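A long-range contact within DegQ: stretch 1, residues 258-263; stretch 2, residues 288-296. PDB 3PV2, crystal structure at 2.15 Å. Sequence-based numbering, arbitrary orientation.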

ATOM      1  N   GLY B 258     -31.091 -21.471 -39.393  1.00 66.25           N
ATOM      2  CA  GLY B 258     -31.931 -20.574 -40.146  1.00 62.76           C
ATOM      3  C   GLY B 258     -32.976 -19.977 -39.227  1.00 59.49           C
ATOM      4  O   GLY B 258     -32.927 -20.122 -38.005  1.00 57.47           O
ATOM      5  N   LEU B 259     -33.967 -19.377 -39.853  1.00 55.75           N
ATOM      6  CA  LEU B 259     -34.922 -18.572 -39.165  1.00 52.12           C
ATOM      7  C   LEU B 259     -36.312 -19.140 -39.345  1.00 49.16           C
ATOM      8  O   LEU B 259     -36.697 -19.555 -40.440  1.00 46.70           O
ATOM      9  N   MET B 260     -37.067 -19.118 -38.258  1.00 47.16           N
ATOM     10  CA  MET B 260     -38.503 -19.376 -38.305  1.00 46.03           C
ATOM     11  C   MET B 260     -39.346 -18.189 -37.793  1.00 42.82           C
ATOM     12  O   MET B 260     -40.381 -17.897 -38.354  1.00 42.00           O
ATOM     13  N   GLY B 261     -38.895 -17.452 -36.795  1.00 42.12           N
ATOM     14  CA  GLY B 261     -39.571 -16.185 -36.417  1.00 42.13           C
ATOM     15  C   GLY B 261     -40.709 -16.286 -35.366  1.00 43.55           C
ATOM     16  O   GLY B 261     -41.627 -15.452 -35.356  1.00 42.00           O
ATOM     17  N   ILE B 262     -40.624 -17.253 -34.463  1.00 44.04           N
ATOM     18  CA  ILE B 262     -41.595 -17.363 -33.347  1.00 46.70           C
ATOM     19  C   ILE B 262     -40.992 -17.661 -31.982  1.00 46.84           C
ATOM     20  O   ILE B 262     -40.140 -18.549 -31.864  1.00 47.63           O
ATOM     21  N   PHE B 263     -41.503 -16.997 -30.951  1.00 44.70           N
ATOM     22  CA  PHE B 263     -41.097 -17.285 -29.627  1.00 42.86           C
ATOM     23  C   PHE B 263     -42.110 -18.216 -29.012  1.00 39.96           C
ATOM     24  O   PHE B 263     -43.328 -18.051 -29.211  1.00 36.94           O
ATOM     25  N   GLN B 288     -45.360 -15.039 -29.522  1.00 33.57           N
ATOM     26  CA  GLN B 288     -45.241 -14.009 -30.540  1.00 33.78           C
ATOM     27  C   GLN B 288     -44.871 -14.606 -31.856  1.00 33.76           C
ATOM     28  O   GLN B 288     -44.178 -15.543 -31.873  1.00 33.61           O
ATOM     29  N   VAL B 289     -45.373 -14.017 -32.932  1.00 34.05           N
ATOM     30  CA  VAL B 289     -45.009 -14.330 -34.310  1.00 34.18           C
ATOM     31  C   VAL B 289     -44.563 -13.023 -35.011  1.00 36.23           C
ATOM     32  O   VAL B 289     -45.352 -12.087 -35.088  1.00 37.75           O
ATOM     33  N   ASN B 290     -43.341 -12.914 -35.545  1.00 38.93           N
ATOM     34  CA  ASN B 290     -42.881 -11.584 -35.956  1.00 41.04           C
ATOM     35  C   ASN B 290     -43.403 -11.359 -37.335  1.00 41.53           C
ATOM     36  O   ASN B 290     -43.471 -12.276 -38.126  1.00 41.51           O
ATOM     37  N   PRO B 291     -43.746 -10.134 -37.656  1.00 42.88           N
ATOM     38  CA  PRO B 291     -44.153  -9.790 -39.004  1.00 44.48           C
ATOM     39  C   PRO B 291     -43.122 -10.153 -40.044  1.00 43.84           C
ATOM     40  O   PRO B 291     -41.912 -10.087 -39.779  1.00 42.77           O
ATOM     41  N   ASN B 292     -43.628 -10.673 -41.154  1.00 44.16           N
ATOM     42  CA  ASN B 292     -42.854 -11.020 -42.307  1.00 44.68           C
ATOM     43  C   ASN B 292     -41.891 -12.168 -42.087  1.00 43.94           C
ATOM     44  O   ASN B 292     -40.933 -12.303 -42.863  1.00 45.10           O
ATOM     45  N   SER B 293     -42.114 -12.979 -41.043  1.00 40.15           N
ATOM     46  CA  SER B 293     -41.302 -14.145 -40.776  1.00 37.19           C
ATOM     47  C   SER B 293     -41.864 -15.324 -41.472  1.00 36.99           C
ATOM     48  O   SER B 293     -42.966 -15.261 -41.963  1.00 37.33           O
ATOM     49  N   PRO B 294     -41.095 -16.396 -41.582  1.00 35.85           N
ATOM     50  CA  PRO B 294     -41.650 -17.626 -42.142  1.00 37.12           C
ATOM     51  C   PRO B 294     -42.918 -18.143 -41.356  1.00 36.88           C
ATOM     52  O   PRO B 294     -43.893 -18.593 -41.961  1.00 37.38           O
ATOM     53  N   ALA B 295     -42.862 -18.048 -40.045  1.00 35.12           N
ATOM     54  CA  ALA B 295     -44.006 -18.435 -39.176  1.00 35.06           C
ATOM     55  C   ALA B 295     -45.261 -17.600 -39.444  1.00 35.46           C
ATOM     56  O   ALA B 295     -46.341 -18.147 -39.539  1.00 35.87           O
ATOM     57  N   GLU B 296     -45.146 -16.269 -39.580  1.00 35.51           N
ATOM     58  CA  GLU B 296     -46.292 -15.482 -39.991  1.00 36.74           C
ATOM     59  C   GLU B 296     -46.851 -15.912 -41.370  1.00 40.26           C
ATOM     60  O   GLU B 296     -48.082 -16.045 -41.565  1.00 41.77           O
TER

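Stretch 1 runs antiparallel to the strand of stretch 2 at its far end and meets the start of a helix before that. Leu 259 (chi1 t, chi2 p) leaves its backbone sideways, yet its branched end comes nearer, with CG 4.3 Å from Pro 294 CD. Met 260 (t, p, p) sets out away from stretch 2, but its long, flexible chain still lies along the helix start: SD is 4.1 Å from Pro 294 CB, and CG is 4.2 Å from Ala 295 CB. Its carbonyl O accepts a hydrogen bond from Ala 295 N (3.0 Å).

Gly 261 suits its place because a CB would lie 2.3 Å from Ser 293 CB and jam against the preceding carbonyl. Its O accepts from Asn 290 N at 3.1 Å. The nearby Ser 293 (p) caps the helix, its OG accepting from Glu 296 N (3.1 Å) and donating to Asn 290 O (2.6 Å).

Ile 262 (p, t) shares a sheet face with Val 289 (t); their CG2 atoms are 4.4 Å apart, a loose apolar contact between beta-branched residues. On the other face, Phe 263 (m) offers a flat ring, over one face of which lies Gln 288 CD. Gln 288 OE1, 3.7 Å from Phe 263 CE1, also accepts from Asn 290 ND2 (2.6 Å).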

ATOM      1  CB  LEU B 259     -34.894 -17.196 -39.763  1.00 52.73           C
ATOM      2  CG  LEU B 259     -35.921 -16.263 -39.165  1.00 53.92           C
ATOM      3  CD1 LEU B 259     -35.734 -16.321 -37.645  1.00 59.30           C
ATOM      4  CD2 LEU B 259     -35.795 -14.858 -39.715  1.00 55.69           C
ATOM      5  CB  MET B 260     -38.797 -20.625 -37.545  1.00 47.74           C
ATOM      6  CG  MET B 260     -40.276 -20.944 -37.483  1.00 51.85           C
ATOM      7  SD  MET B 260     -40.814 -21.523 -39.077  1.00 61.79           S
ATOM      8  CE  MET B 260     -39.754 -22.997 -39.212  1.00 55.58           C
ATOM      9  CB  ILE B 262     -42.492 -18.532 -33.556  1.00 46.87           C
ATOM     10  CG1 ILE B 262     -41.653 -19.808 -33.457  1.00 45.44           C
ATOM     11  CG2 ILE B 262     -43.147 -18.425 -34.912  1.00 49.42           C
ATOM     12  CD1 ILE B 262     -42.438 -20.997 -33.085  1.00 44.86           C
ATOM     13  CB  PHE B 263     -41.090 -15.981 -28.849  1.00 46.30           C
ATOM     14  CG  PHE B 263     -39.879 -15.102 -29.082  1.00 52.66           C
ATOM     15  CD1 PHE B 263     -39.542 -14.650 -30.368  1.00 60.26           C
ATOM     16  CD2 PHE B 263     -39.150 -14.615 -27.967  1.00 60.64           C
ATOM     17  CE1 PHE B 263     -38.446 -13.765 -30.567  1.00 62.96           C
ATOM     18  CE2 PHE B 263     -38.046 -13.739 -28.145  1.00 62.79           C
ATOM     19  CZ  PHE B 263     -37.695 -13.312 -29.437  1.00 63.00           C
ATOM     20  CB  GLN B 288     -44.206 -12.983 -30.102  1.00 33.97           C
ATOM     21  CG  GLN B 288     -43.090 -12.604 -30.992  1.00 34.91           C
ATOM     22  CD  GLN B 288     -42.092 -11.575 -30.369  1.00 40.40           C
ATOM     23  OE1 GLN B 288     -41.086 -11.275 -30.995  1.00 43.85           O
ATOM     24  NE2 GLN B 288     -42.390 -11.011 -29.194  1.00 34.75           N
ATOM     25  CB  VAL B 289     -46.281 -14.867 -35.014  1.00 34.58           C
ATOM     26  CG1 VAL B 289     -45.967 -15.278 -36.477  1.00 35.42           C
ATOM     27  CG2 VAL B 289     -46.864 -16.072 -34.248  1.00 34.33           C
ATOM     28  CB  ASN B 290     -41.360 -11.459 -36.016  1.00 42.94           C
ATOM     29  CG  ASN B 290     -40.645 -11.620 -34.658  1.00 45.88           C
ATOM     30  OD1 ASN B 290     -39.501 -12.105 -34.646  1.00 50.93           O
ATOM     31  ND2 ASN B 290     -41.265 -11.206 -33.565  1.00 40.18           N
ATOM     32  CB  PRO B 291     -44.408  -8.264 -38.937  1.00 45.87           C
ATOM     33  CG  PRO B 291     -43.714  -7.799 -37.704  1.00 46.50           C
ATOM     34  CD  PRO B 291     -43.810  -8.975 -36.759  1.00 45.18           C
ATOM     35  CB  ASN B 292     -42.050  -9.819 -42.812  1.00 46.65           C
ATOM     36  CG  ASN B 292     -42.940  -8.583 -43.096  1.00 51.26           C
ATOM     37  OD1 ASN B 292     -43.808  -8.627 -43.973  1.00 56.95           O
ATOM     38  ND2 ASN B 292     -42.736  -7.499 -42.345  1.00 51.15           N
ATOM     39  CB  SER B 293     -41.317 -14.442 -39.288  1.00 37.51           C
ATOM     40  OG  SER B 293     -42.649 -14.657 -38.786  1.00 34.88           O
ATOM     41  CB  PRO B 294     -40.516 -18.604 -41.959  1.00 36.87           C
ATOM     42  CG  PRO B 294     -39.308 -17.652 -42.026  1.00 38.32           C
ATOM     43  CD  PRO B 294     -39.696 -16.575 -41.203  1.00 36.18           C
ATOM     44  CB  ALA B 295     -43.588 -18.323 -37.722  1.00 34.53           C
ATOM     45  CB  GLU B 296     -45.959 -14.020 -40.078  1.00 37.23           C
ATOM     46  CG  GLU B 296     -47.199 -13.213 -40.370  1.00 40.96           C
ATOM     47  CD  GLU B 296     -46.933 -11.700 -40.441  1.00 47.42           C
ATOM     48  OE1 GLU B 296     -47.199 -11.011 -39.450  1.00 54.83           O
ATOM     49  OE2 GLU B 296     -46.440 -11.202 -41.474  1.00 51.28           O
TER